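Local atomic coordinates of rhamnose ABC transporter, periplasmic rhamnose-binding protein (Kribbella flavida, PDB entry 4KVF), a protein that probably binds a sugar such as rhamnose outside the membrane and delivers it to an ABC transporter for uptake. Residues G285-Y290 with I324-P329; D55-G60 with V125-D130. One frame throughout, in Å; residues are numbered along the deposited sequence.

Interaction 1: G285-Y290 with I324-P329; sequences GYLAAY and IVLGPP
Leu287 alone carries the helix side of this contact, its CD2 methyl set against Ile324 and Leu326 where strand 323-325 gives way to a loop. Along the helix, Gly285 comes first: with no side chain, it contributes its carbonyl oxygen, which the hydroxyl of Tyr44 meets in addition to the helical bond from Ala289 N (3.1 Å to Gly285 O). Tyr286 turns to another face of the helix, where its ring makes a cation-pi contact with Lys312, while the hydroxyl of Tyr290, at the end of the segment, is bonded to Glu67. Leu287 then points at the strand. Its CG lies opposite the backbone N (chi1 177°), carrying the branch outward so that CD2 sits 4.0 Å from Ile324 CG2. The same methyl approaches the Leu326 backbone, 3.8 Å from its CA. The two leucine side chains run alongside each other in opposite senses, with Leu287 CD2 4.0 Å from Leu326 CD1. A branched apolar residue suits this place because one methyl can fill the angle between two neighbours. Ala288 and Ala289 are small enough to let the helix lie close to Ile140 and to helix 52-67, respectively. A helix laid on the edge strand of a parallel sheet is typical of the alpha/beta sandwich domains of periplasmic binding proteins.

Interaction 2: D55-G60 with V125-D130; sequences DVEVGG and VTFDSD
Glu57, on helix 52-67, and Asp128, just past the end of strand 123-127, are the closest backbone points, with 9.9 Å between their CA atoms, so side chains must bridge the gap. The chain bends sharply at Asp128 (70°/-65°) in a classic gamma turn, closed by Ser129 N on Phe127 O at 2.7 Å. Glu57 spans the distance because its CG is anti to the backbone N (chi1 -176°) and the chain stays extended beyond it. Its carboxylate meets the edge of the Phe127 ring, nearly perpendicular to it, with OE1 3.3 Å from CE2; the slightly positive rim of an aromatic ring suits an acid oxygen. As in other periplasmic binding proteins of this fold, such strand-end loops of the parallel sheet face the cleft between the domains. Here Glu57 OE2 lies 2.6 Å from Asp128 OD2, while Asp128 OD1 accepts a bond from Gln142. With an alanine here in place of Glu57, the Phe127 rim and Asp128 OD2 would probably lose their common partner, leaving a gap beside the ring. Thr126 OG1 donates to Asp130 OD1 (2.7 Å), an oxygen also held by Arg136 in a salt bridge.

Both contacts set a helix against the six-stranded parallel sheet of one domain, and their centres lie about 9 Å apart. Helices 52-67 and 281-296 are neighbours: Tyr286 CB of interaction 1 packs 3.5 Å from Gly60 O of interaction 2. Ala288 CB, one residue beyond Leu287, comes 4.2 Å from Val125 CG1, so helix 281-296 also touches the strand that leads to Phe127. Ile140, on the strand between 123-127 and 323-325, touches both Leu287 and Phe127 and so joins the two apolar patches. Interaction 1 is wholly apolar across its segments, whereas interaction 2 places acids beside what is probably the sugar-binding cleft.

Interaction 1: G285-Y290 with I324-P329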
loop_
_atom_site.group_PDB
_atom_site.type_symbol
_atom_site.label_atom_id
_atom_site.label_comp_id
_atom_site.label_asym_id
_atom_site.label_seq_id
_atom_site.Cartn_x
_atom_site.Cartn_y
_atom_site.Cartn_z
ATOM N N GLY A 285 1.514 3.270 -9.226
ATOM C CA GLY A 285 1.439 4.337 -10.206
ATOM C C GLY A 285 1.365 3.795 -11.618
ATOM O O GLY A 285 0.657 4.325 -12.476
ATOM N N TYR A 286 2.124 2.730 -11.863
ATOM C CA TYR A 286 2.137 2.063 -13.168
ATOM C C TYR A 286 0.754 1.487 -13.481
ATOM O O TYR A 286 0.199 1.712 -14.560
ATOM C CB TYR A 286 3.227 0.978 -13.162
ATOM C CG TYR A 286 3.449 0.246 -14.460
ATOM C CD1 TYR A 286 2.579 -0.760 -14.866
ATOM C CD2 TYR A 286 4.550 0.525 -15.253
ATOM C CE1 TYR A 286 2.794 -1.452 -16.051
ATOM C CE2 TYR A 286 4.765 -0.157 -16.443
ATOM C CZ TYR A 286 3.884 -1.147 -16.828
ATOM O OH TYR A 286 4.096 -1.835 -18.009
ATOM N N LEU A 287 0.180 0.753 -12.533
ATOM C CA LEU A 287 -1.140 0.196 -12.735
ATOM C C LEU A 287 -2.181 1.294 -12.927
ATOM O O LEU A 287 -3.063 1.167 -13.766
ATOM C CB LEU A 287 -1.523 -0.725 -11.569
ATOM C CG LEU A 287 -2.930 -1.333 -11.605
ATOM C CD1 LEU A 287 -3.208 -2.040 -12.932
ATOM C CD2 LEU A 287 -3.117 -2.303 -10.436
ATOM N N ALA A 288 -2.071 2.376 -12.158
ATOM C CA ALA A 288 -3.035 3.470 -12.272
ATOM C C ALA A 288 -3.066 4.065 -13.687
ATOM O O ALA A 288 -4.141 4.362 -14.214
ATOM C CB ALA A 288 -2.748 4.558 -11.234
ATOM N N ALA A 289 -1.896 4.218 -14.306
ATOM C CA ALA A 289 -1.833 4.748 -15.668
ATOM C C ALA A 289 -2.547 3.836 -16.668
ATOM O O ALA A 289 -3.305 4.295 -17.525
ATOM C CB ALA A 289 -0.394 4.975 -16.089
ATOM N N TYR A 290 -2.325 2.531 -16.567
ATOM C CA TYR A 290 -2.991 1.614 -17.487
ATOM C C TYR A 290 -4.499 1.560 -17.266
ATOM O O TYR A 290 -5.263 1.463 -18.218
ATOM C CB TYR A 290 -2.362 0.206 -17.436
ATOM C CG TYR A 290 -1.145 0.081 -18.328
ATOM C CD1 TYR A 290 -1.280 -0.235 -19.678
ATOM C CD2 TYR A 290 0.138 0.287 -17.831
ATOM C CE1 TYR A 290 -0.169 -0.338 -20.508
ATOM C CE2 TYR A 290 1.253 0.191 -18.661
ATOM C CZ TYR A 290 1.092 -0.126 -19.995
ATOM O OH TYR A 290 2.198 -0.221 -20.815
ATOM N N ILE A 324 -9.554 -1.942 -8.047
ATOM C CA ILE A 324 -8.609 -2.784 -8.741
ATOM C C ILE A 324 -7.447 -3.064 -7.793
ATOM O O ILE A 324 -6.754 -2.147 -7.377
ATOM C CB ILE A 324 -8.073 -2.083 -10.010
ATOM C CG1 ILE A 324 -9.252 -1.711 -10.923
ATOM C CG2 ILE A 324 -7.086 -2.984 -10.735
ATOM C CD1 ILE A 324 -8.850 -0.837 -12.124
ATOM N N VAL A 325 -7.260 -4.333 -7.440
ATOM C CA VAL A 325 -6.263 -4.685 -6.418
ATOM C C VAL A 325 -4.954 -5.048 -7.087
ATOM O O VAL A 325 -4.927 -5.949 -7.932
ATOM C CB VAL A 325 -6.751 -5.899 -5.588
ATOM C CG1 VAL A 325 -5.689 -6.293 -4.555
ATOM C CG2 VAL A 325 -8.068 -5.544 -4.907
ATOM N N LEU A 326 -3.873 -4.357 -6.716
ATOM C CA LEU A 326 -2.581 -4.544 -7.368
ATOM C C LEU A 326 -2.136 -5.996 -7.262
ATOM O O LEU A 326 -1.672 -6.598 -8.230
ATOM C CB LEU A 326 -1.526 -3.617 -6.750
ATOM C CG LEU A 326 -0.064 -3.841 -7.141
ATOM C CD1 LEU A 326 0.149 -3.618 -8.645
ATOM C CD2 LEU A 326 0.836 -2.922 -6.323
ATOM N N GLY A 327 -2.304 -6.566 -6.075
ATOM C CA GLY A 327 -2.035 -7.977 -5.875
ATOM C C GLY A 327 -1.886 -8.256 -4.396
ATOM O O GLY A 327 -2.138 -7.379 -3.569
ATOM N N PRO A 328 -1.493 -9.483 -4.052
ATOM C CA PRO A 328 -1.167 -9.751 -2.649
ATOM C C PRO A 328 0.035 -8.893 -2.257
ATOM O O PRO A 328 0.744 -8.407 -3.149
ATOM C CB PRO A 328 -0.783 -11.239 -2.662
ATOM C CG PRO A 328 -1.422 -11.791 -3.892
ATOM C CD PRO A 328 -1.377 -10.685 -4.897
ATOM N N PRO A 329 0.268 -8.701 -0.945
ATOM C CA PRO A 329 1.445 -7.948 -0.497
ATOM C C PRO A 329 2.731 -8.538 -1.057
ATOM O O PRO A 329 2.812 -9.749 -1.274
ATOM C CB PRO A 329 1.419 -8.133 1.021
ATOM C CG PRO A 329 -0.049 -8.345 1.328
ATOM C CD PRO A 329 -0.567 -9.159 0.186
#

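Interaction 2: D55-G60 with V125-D130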
loop_
_atom_site.group_PDB
_atom_site.type_symbol
_atom_site.label_atom_id
_atom_site.label_comp_id
_atom_site.label_asym_id
_atom_site.label_seq_id
_atom_site.Cartn_x
_atom_site.Cartn_y
_atom_site.Cartn_z
ATOM N N ASP A 55 7.875 9.577 -4.634
ATOM C CA ASP A 55 8.675 9.675 -5.853
ATOM C C ASP A 55 8.712 8.353 -6.627
ATOM O O ASP A 55 8.566 8.344 -7.851
ATOM C CB ASP A 55 10.098 10.142 -5.537
ATOM C CG ASP A 55 10.168 11.619 -5.189
ATOM O OD1 ASP A 55 9.132 12.315 -5.291
ATOM O OD2 ASP A 55 11.271 12.082 -4.828
ATOM N N VAL A 56 8.902 7.246 -5.912
ATOM C CA VAL A 56 8.929 5.926 -6.535
ATOM C C VAL A 56 7.553 5.595 -7.089
ATOM O O VAL A 56 7.423 5.005 -8.166
ATOM C CB VAL A 56 9.347 4.827 -5.532
ATOM C CG1 VAL A 56 9.313 3.453 -6.195
ATOM C CG2 VAL A 56 10.732 5.116 -4.965
ATOM N N GLU A 57 6.531 6.007 -6.345
ATOM C CA GLU A 57 5.136 5.748 -6.690
ATOM C C GLU A 57 4.736 6.418 -7.999
ATOM O O GLU A 57 4.305 5.753 -8.942
ATOM C CB GLU A 57 4.242 6.244 -5.555
ATOM C CG GLU A 57 2.771 5.970 -5.717
ATOM C CD GLU A 57 2.046 6.070 -4.384
ATOM O OE1 GLU A 57 2.051 7.166 -3.776
ATOM O OE2 GLU A 57 1.490 5.047 -3.934
ATOM N N VAL A 58 4.878 7.737 -8.069
ATOM C CA VAL A 58 4.490 8.438 -9.288
ATOM C C VAL A 58 5.464 8.164 -10.432
ATOM O O VAL A 58 5.108 8.307 -11.606
ATOM C CB VAL A 58 4.320 9.956 -9.067
ATOM C CG1 VAL A 58 3.162 10.207 -8.114
ATOM C CG2 VAL A 58 5.623 10.586 -8.560
ATOM N N GLY A 59 6.685 7.769 -10.078
ATOM C CA GLY A 59 7.710 7.432 -11.051
ATOM C C GLY A 59 7.313 6.213 -11.859
ATOM O O GLY A 59 7.689 6.067 -13.023
ATOM N N GLY A 60 6.559 5.322 -11.226
ATOM C CA GLY A 60 6.026 4.161 -11.906
ATOM C C GLY A 60 4.975 4.586 -12.912
ATOM O O GLY A 60 4.862 4.000 -13.986
ATOM N N VAL A 125 -9.008 8.131 -11.506
ATOM C CA VAL A 125 -8.535 6.931 -10.837
ATOM C C VAL A 125 -7.895 7.333 -9.507
ATOM O O VAL A 125 -6.909 8.077 -9.457
ATOM C CB VAL A 125 -7.473 6.222 -11.693
ATOM C CG1 VAL A 125 -6.898 5.030 -10.947
ATOM C CG2 VAL A 125 -8.076 5.791 -13.018
ATOM N N THR A 126 -8.458 6.852 -8.415
ATOM C CA THR A 126 -7.840 7.109 -7.134
ATOM C C THR A 126 -6.789 6.040 -6.852
ATOM O O THR A 126 -6.790 4.968 -7.462
ATOM C CB THR A 126 -8.883 7.128 -6.014
ATOM O OG1 THR A 126 -9.713 5.971 -6.143
ATOM C CG2 THR A 126 -9.770 8.356 -6.147
ATOM N N PHE A 127 -5.876 6.345 -5.946
ATOM C CA PHE A 127 -4.859 5.375 -5.546
ATOM C C PHE A 127 -4.429 5.629 -4.123
ATOM O O PHE A 127 -4.540 6.747 -3.629
ATOM C CB PHE A 127 -3.659 5.377 -6.508
ATOM C CG PHE A 127 -2.732 6.558 -6.351
ATOM C CD1 PHE A 127 -3.048 7.776 -6.913
ATOM C CD2 PHE A 127 -1.530 6.432 -5.671
ATOM C CE1 PHE A 127 -2.185 8.861 -6.796
ATOM C CE2 PHE A 127 -0.665 7.519 -5.539
ATOM C CZ PHE A 127 -0.996 8.731 -6.110
ATOM N N ASP A 128 -3.976 4.572 -3.456
ATOM C CA ASP A 128 -3.523 4.642 -2.069
ATOM C C ASP A 128 -4.685 4.867 -1.103
ATOM O O ASP A 128 -4.997 4.003 -0.296
ATOM C CB ASP A 128 -2.443 5.716 -1.887
ATOM C CG ASP A 128 -1.194 5.177 -1.232
ATOM O OD1 ASP A 128 -1.294 4.682 -0.090
ATOM O OD2 ASP A 128 -0.112 5.253 -1.854
ATOM N N SER A 129 -5.326 6.027 -1.202
ATOM C CA SER A 129 -6.504 6.336 -0.409
ATOM C C SER A 129 -7.631 6.714 -1.352
ATOM O O SER A 129 -7.452 7.525 -2.261
ATOM C CB SER A 129 -6.220 7.477 0.561
ATOM O OG SER A 129 -5.252 7.084 1.517
ATOM N N ASP A 130 -8.797 6.117 -1.126
ATOM C CA ASP A 130 -9.897 6.224 -2.073
ATOM C C ASP A 130 -10.788 7.431 -1.780
ATOM O O ASP A 130 -10.808 7.953 -0.654
ATOM C CB ASP A 130 -10.711 4.930 -2.006
ATOM C CG ASP A 130 -11.616 4.740 -3.206
ATOM O OD1 ASP A 130 -11.533 5.541 -4.168
ATOM O OD2 ASP A 130 -12.374 3.756 -3.184
#